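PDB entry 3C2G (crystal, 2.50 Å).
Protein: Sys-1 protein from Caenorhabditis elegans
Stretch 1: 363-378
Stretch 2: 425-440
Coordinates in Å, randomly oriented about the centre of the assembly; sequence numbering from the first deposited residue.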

# COMPACT_ATOMS: atom_id res chain seq x y z
N ALA A 363 -14.30 -7.99 -17.51
CA ALA A 363 -14.01 -6.58 -17.65
C ALA A 363 -14.57 -5.99 -18.97
O ALA A 363 -15.27 -4.97 -18.96
N ILE A 364 -14.28 -6.63 -20.09
CA ILE A 364 -14.77 -6.14 -21.39
C ILE A 364 -16.29 -6.03 -21.46
O ILE A 364 -16.82 -5.03 -21.94
N ARG A 365 -17.01 -7.03 -20.94
CA ARG A 365 -18.47 -7.00 -20.94
C ARG A 365 -19.03 -5.91 -20.04
O ARG A 365 -20.19 -5.51 -20.18
N SER A 366 -18.22 -5.42 -19.11
CA SER A 366 -18.66 -4.30 -18.29
C SER A 366 -18.06 -2.98 -18.76
O SER A 366 -18.08 -1.99 -18.03
N ASN A 367 -17.52 -2.98 -19.98
CA ASN A 367 -17.00 -1.77 -20.61
C ASN A 367 -15.72 -1.23 -19.99
O ASN A 367 -15.47 -0.03 -20.02
N ALA A 368 -14.90 -2.12 -19.43
CA ALA A 368 -13.68 -1.68 -18.76
C ALA A 368 -12.83 -0.78 -19.66
O ALA A 368 -12.32 0.23 -19.21
N ILE A 369 -12.71 -1.14 -20.94
CA ILE A 369 -11.86 -0.37 -21.85
C ILE A 369 -12.40 1.03 -22.07
O ILE A 369 -11.65 2.01 -21.99
N PHE A 370 -13.70 1.14 -22.30
CA PHE A 370 -14.33 2.45 -22.36
C PHE A 370 -14.00 3.29 -21.11
O PHE A 370 -13.69 4.48 -21.22
N LEU A 371 -14.06 2.66 -19.94
CA LEU A 371 -13.85 3.37 -18.69
C LEU A 371 -12.44 3.90 -18.55
O LEU A 371 -12.25 5.03 -18.07
N LEU A 372 -11.45 3.11 -18.97
CA LEU A 372 -10.07 3.59 -19.03
C LEU A 372 -9.95 4.86 -19.85
O LEU A 372 -9.22 5.78 -19.47
N HIS A 373 -10.67 4.92 -20.97
CA HIS A 373 -10.64 6.09 -21.83
C HIS A 373 -11.20 7.31 -21.11
O HIS A 373 -10.65 8.40 -21.21
N THR A 374 -12.29 7.12 -20.39
CA THR A 374 -12.92 8.19 -19.64
C THR A 374 -12.03 8.69 -18.48
O THR A 374 -11.95 9.89 -18.24
N ILE A 375 -11.35 7.78 -17.79
CA ILE A 375 -10.52 8.17 -16.65
C ILE A 375 -9.32 8.98 -17.10
O ILE A 375 -9.01 10.01 -16.51
N ILE A 376 -8.65 8.54 -18.15
CA ILE A 376 -7.51 9.28 -18.68
C ILE A 376 -7.93 10.68 -19.16
O ILE A 376 -7.26 11.66 -18.84
N SER A 377 -9.07 10.76 -19.86
CA SER A 377 -9.57 12.00 -20.48
C SER A 377 -9.97 13.12 -19.53
O SER A 377 -10.01 14.28 -19.93
N LYS A 378 -10.31 12.76 -18.30
CA LYS A 378 -10.86 13.73 -17.35
C LYS A 378 -9.80 14.66 -16.75
O LYS A 378 -10.14 15.71 -16.21
N PRO A 425 -17.23 -6.70 -32.13
CA PRO A 425 -17.54 -5.28 -32.33
C PRO A 425 -17.54 -4.47 -31.03
O PRO A 425 -17.20 -3.28 -31.06
N ASN A 426 -17.92 -5.10 -29.92
CA ASN A 426 -17.86 -4.48 -28.59
C ASN A 426 -16.43 -4.06 -28.21
O ASN A 426 -16.17 -2.87 -27.95
N GLU A 427 -15.52 -5.03 -28.18
CA GLU A 427 -14.10 -4.78 -27.97
C GLU A 427 -13.55 -3.73 -28.96
O GLU A 427 -12.80 -2.85 -28.56
N LYS A 428 -13.94 -3.84 -30.23
CA LYS A 428 -13.38 -3.00 -31.29
C LYS A 428 -13.67 -1.53 -31.06
O LYS A 428 -12.76 -0.71 -31.16
N GLN A 429 -14.92 -1.18 -30.74
CA GLN A 429 -15.25 0.24 -30.56
C GLN A 429 -14.57 0.83 -29.31
O GLN A 429 -14.19 2.00 -29.30
N GLN A 430 -14.40 0.02 -28.28
CA GLN A 430 -13.72 0.46 -27.07
C GLN A 430 -12.24 0.74 -27.36
O GLN A 430 -11.74 1.83 -27.10
N VAL A 431 -11.55 -0.23 -27.95
CA VAL A 431 -10.14 -0.05 -28.27
C VAL A 431 -9.88 1.12 -29.24
O VAL A 431 -8.88 1.83 -29.11
N CYS A 432 -10.79 1.33 -30.19
CA CYS A 432 -10.58 2.34 -31.23
C CYS A 432 -10.73 3.76 -30.73
O CYS A 432 -10.24 4.70 -31.34
N LYS A 433 -11.43 3.92 -29.62
CA LYS A 433 -11.48 5.21 -28.94
C LYS A 433 -10.08 5.76 -28.64
O LYS A 433 -9.88 6.97 -28.64
N PHE A 434 -9.12 4.86 -28.40
CA PHE A 434 -7.75 5.27 -28.07
C PHE A 434 -6.96 5.90 -29.21
O PHE A 434 -5.88 6.46 -28.96
N ILE A 435 -7.48 5.84 -30.44
CA ILE A 435 -6.90 6.64 -31.52
C ILE A 435 -7.69 7.89 -31.87
O ILE A 435 -7.35 8.59 -32.83
N GLU A 436 -8.71 8.23 -31.08
CA GLU A 436 -9.38 9.52 -31.24
C GLU A 436 -8.40 10.64 -30.93
O GLU A 436 -7.51 10.46 -30.11
N ILE A 437 -8.55 11.80 -31.57
CA ILE A 437 -7.51 12.83 -31.51
C ILE A 437 -7.30 13.45 -30.13
O ILE A 437 -6.18 13.84 -29.79
N ASP A 438 -8.36 13.54 -29.34
CA ASP A 438 -8.25 14.15 -28.03
C ASP A 438 -7.33 13.37 -27.08
O ASP A 438 -6.49 13.97 -26.43
N ILE A 439 -7.48 12.05 -27.02
CA ILE A 439 -6.64 11.26 -26.14
C ILE A 439 -5.20 11.11 -26.67
O ILE A 439 -4.24 11.08 -25.89
N LEU A 440 -5.05 11.06 -27.99
CA LEU A 440 -3.71 11.08 -28.59
C LEU A 440 -2.97 12.34 -28.19
O LEU A 440 -1.80 12.28 -27.82

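Helix 368-377 and helix 425-432 run nearly parallel, with axes 8.4 Å apart at closest approach and 12° between their directions. The two stretches bury 846 Å² between them, both sides summed.

The main polar contact centres on Gln 430. Its CA-to-CB bond points toward stretch 1, and chi1 m with chi2 t extends the chain into a hole lined by Ile 364, Ala 368, Ile 369 and Phe 370. The amide meets backbone at the break between the two helical segments of stretch 1. Phe 370 N donates to Gln 430 OE1 at 3.1 Å; this amide lies in the first turn of its helix. Gln 430 NE2 gives a weak hydrogen bond to Ile 364 O at 3.5 Å. Gln 430 NE2 also bonds weakly to Asn 426 OD1 at 3.1 Å, within its own stretch.

Apolar packing lies on both sides of this amide along the sequence. Ile 364 (m, t) points toward stretch 2 and sets CG2 3.6 Å from Glu 427 CG. Ile 369 (m, t) places CD1 4.1 Å from Val 431 CG2 and CG2 3.9 Å from Phe 434 CE2. Phe 434 has chi1 m; its CB points sideways, but the ring end comes nearer. Ile 376 (m, t) reaches the ring edge, CD1 to Phe 434 CE1 at 3.8 Å. Ile 439 (t, t) points inward, with CD1 3.8 Å from Ile 376 CG2 and 3.6 Å from His 373 CD2.

Aromatic contacts involve three rings. His 373 (chi1 t) turns its edge to the face of Phe 434, planes at 88°. Lys 433 (chi1 m) serves two rings: CD lies 3.8 Å from the Phe 370 ring centroid, and CE 3.9 Å from the His 373 centroid, both over a face. Its NZ continues to Glu 436 OE2 in a 2.9 Å salt bridge within stretch 2.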

# COMPACT_ATOMS: atom_id res chain seq x y z
CB ALA A 363 -12.53 -6.34 -17.51
CB ILE A 364 -14.22 -7.00 -22.55
CG1 ILE A 364 -12.74 -6.67 -22.79
CG2 ILE A 364 -15.01 -6.81 -23.85
CD1 ILE A 364 -12.01 -7.79 -23.46
CB ARG A 365 -19.06 -8.35 -20.56
CG ARG A 365 -18.94 -9.42 -21.63
CD ARG A 365 -19.80 -10.65 -21.33
NE ARG A 365 -19.14 -11.59 -20.41
CZ ARG A 365 -19.37 -11.64 -19.09
NH1 ARG A 365 -20.25 -10.82 -18.53
NH2 ARG A 365 -18.72 -12.53 -18.34
CB SER A 366 -18.37 -4.57 -16.81
OG SER A 366 -18.86 -5.85 -16.45
CB ASN A 367 -18.07 -0.66 -20.67
CG ASN A 367 -18.94 -0.74 -21.92
OD1 ASN A 367 -18.97 -1.77 -22.61
ND2 ASN A 367 -19.63 0.35 -22.22
CB ALA A 368 -12.88 -2.88 -18.27
CB ILE A 369 -11.57 -1.11 -23.19
CG1 ILE A 369 -10.81 -2.41 -22.90
CG2 ILE A 369 -10.73 -0.24 -24.11
CD1 ILE A 369 -10.94 -3.48 -23.97
CB PHE A 370 -15.84 2.30 -22.49
CG PHE A 370 -16.45 3.22 -23.49
CD1 PHE A 370 -16.84 2.74 -24.74
CD2 PHE A 370 -16.62 4.58 -23.20
CE1 PHE A 370 -17.41 3.58 -25.69
CE2 PHE A 370 -17.18 5.45 -24.14
CZ PHE A 370 -17.58 4.94 -25.39
CB LEU A 371 -14.21 2.48 -17.49
CG LEU A 371 -14.00 3.11 -16.11
CD1 LEU A 371 -14.88 4.32 -15.94
CD2 LEU A 371 -14.26 2.10 -15.04
CB LEU A 372 -9.15 2.54 -19.64
CG LEU A 372 -9.14 1.15 -19.02
CD1 LEU A 372 -8.26 0.24 -19.85
CD2 LEU A 372 -8.70 1.19 -17.56
CB HIS A 373 -11.41 5.81 -23.14
CG HIS A 373 -11.42 6.97 -24.08
ND1 HIS A 373 -12.36 7.98 -24.00
CD2 HIS A 373 -10.60 7.29 -25.10
CE1 HIS A 373 -12.11 8.87 -24.95
NE2 HIS A 373 -11.05 8.47 -25.63
CB THR A 374 -14.28 7.71 -19.10
OG1 THR A 374 -15.07 7.21 -20.19
CG2 THR A 374 -15.04 8.83 -18.38
CB ILE A 375 -10.08 6.97 -15.80
CG1 ILE A 375 -11.28 6.38 -15.09
CG2 ILE A 375 -9.08 7.38 -14.76
CD1 ILE A 375 -11.16 4.90 -14.92
CB ILE A 376 -6.82 8.48 -19.80
CG1 ILE A 376 -6.16 7.24 -19.21
CG2 ILE A 376 -5.77 9.33 -20.51
CD1 ILE A 376 -5.86 6.17 -20.22
CB SER A 377 -10.77 11.71 -21.38
OG SER A 377 -10.39 10.90 -22.46
CB LYS A 378 -11.65 13.02 -16.24
CG LYS A 378 -10.76 12.35 -15.19
CD LYS A 378 -11.50 11.28 -14.41
CE LYS A 378 -11.95 11.77 -13.04
NZ LYS A 378 -12.70 10.70 -12.34
CB PRO A 425 -18.95 -5.30 -32.96
CG PRO A 425 -19.50 -6.66 -32.64
CD PRO A 425 -18.31 -7.57 -32.64
CB ASN A 426 -18.44 -5.42 -27.53
CG ASN A 426 -18.73 -4.71 -26.22
OD1 ASN A 426 -18.73 -3.47 -26.14
ND2 ASN A 426 -19.01 -5.49 -25.17
CB GLU A 427 -13.28 -6.07 -28.12
CG GLU A 427 -13.67 -7.22 -27.21
CD GLU A 427 -14.74 -8.12 -27.79
OE1 GLU A 427 -14.38 -9.22 -28.27
OE2 GLU A 427 -15.93 -7.74 -27.77
CB LYS A 428 -13.84 -3.42 -32.69
CG LYS A 428 -13.11 -4.62 -33.30
CD LYS A 428 -13.89 -5.12 -34.52
CE LYS A 428 -13.03 -5.91 -35.52
NZ LYS A 428 -13.03 -7.40 -35.28
CB GLN A 429 -16.76 0.53 -30.60
CG GLN A 429 -17.63 -0.13 -29.53
CD GLN A 429 -18.96 0.61 -29.27
OE1 GLN A 429 -19.71 0.95 -30.21
NE2 GLN A 429 -19.25 0.86 -28.00
CB GLN A 430 -13.89 -0.57 -25.93
CG GLN A 430 -15.33 -0.69 -25.36
CD GLN A 430 -15.43 -1.75 -24.25
OE1 GLN A 430 -14.89 -1.58 -23.15
NE2 GLN A 430 -16.11 -2.86 -24.55
CB VAL A 431 -9.52 -1.35 -28.79
CG1 VAL A 431 -8.10 -1.13 -29.28
CG2 VAL A 431 -9.55 -2.42 -27.70
CB CYS A 432 -11.51 2.10 -32.42
SG CYS A 432 -11.02 0.69 -33.44
CB LYS A 433 -12.29 5.10 -27.66
CG LYS A 433 -13.78 5.03 -27.88
CD LYS A 433 -14.53 5.70 -26.73
CE LYS A 433 -14.64 7.21 -26.94
NZ LYS A 433 -15.65 7.55 -28.00
CB PHE A 434 -6.97 4.15 -27.37
CG PHE A 434 -7.28 4.02 -25.90
CD1 PHE A 434 -6.55 4.73 -24.96
CD2 PHE A 434 -8.32 3.21 -25.47
CE1 PHE A 434 -6.85 4.61 -23.59
CE2 PHE A 434 -8.63 3.10 -24.11
CZ PHE A 434 -7.89 3.79 -23.17
CB ILE A 435 -6.54 5.81 -32.80
CG1 ILE A 435 -7.70 4.91 -33.26
CG2 ILE A 435 -5.25 5.02 -32.60
CD1 ILE A 435 -8.73 5.63 -34.11
CB GLU A 436 -10.61 9.63 -30.35
CG GLU A 436 -11.84 8.89 -30.86
CD GLU A 436 -13.03 9.00 -29.92
OE1 GLU A 436 -12.89 9.59 -28.82
OE2 GLU A 436 -14.12 8.50 -30.27
CB ILE A 437 -7.69 13.97 -32.54
CG1 ILE A 437 -9.06 14.61 -32.42
CG2 ILE A 437 -7.43 13.45 -33.94
CD1 ILE A 437 -9.08 16.02 -32.91
CB ASP A 438 -9.63 14.37 -27.40
CG ASP A 438 -9.61 15.42 -26.29
OD1 ASP A 438 -8.60 16.16 -26.12
OD2 ASP A 438 -10.63 15.50 -25.57
CB ILE A 439 -7.27 9.90 -25.75
CG1 ILE A 439 -6.67 9.40 -24.42
CG2 ILE A 439 -7.11 8.88 -26.87
CD1 ILE A 439 -7.44 8.31 -23.77
CB LEU A 440 -3.77 10.97 -30.12
CG LEU A 440 -4.01 9.58 -30.72
CD1 LEU A 440 -3.98 9.67 -32.23
CD2 LEU A 440 -3.00 8.54 -30.25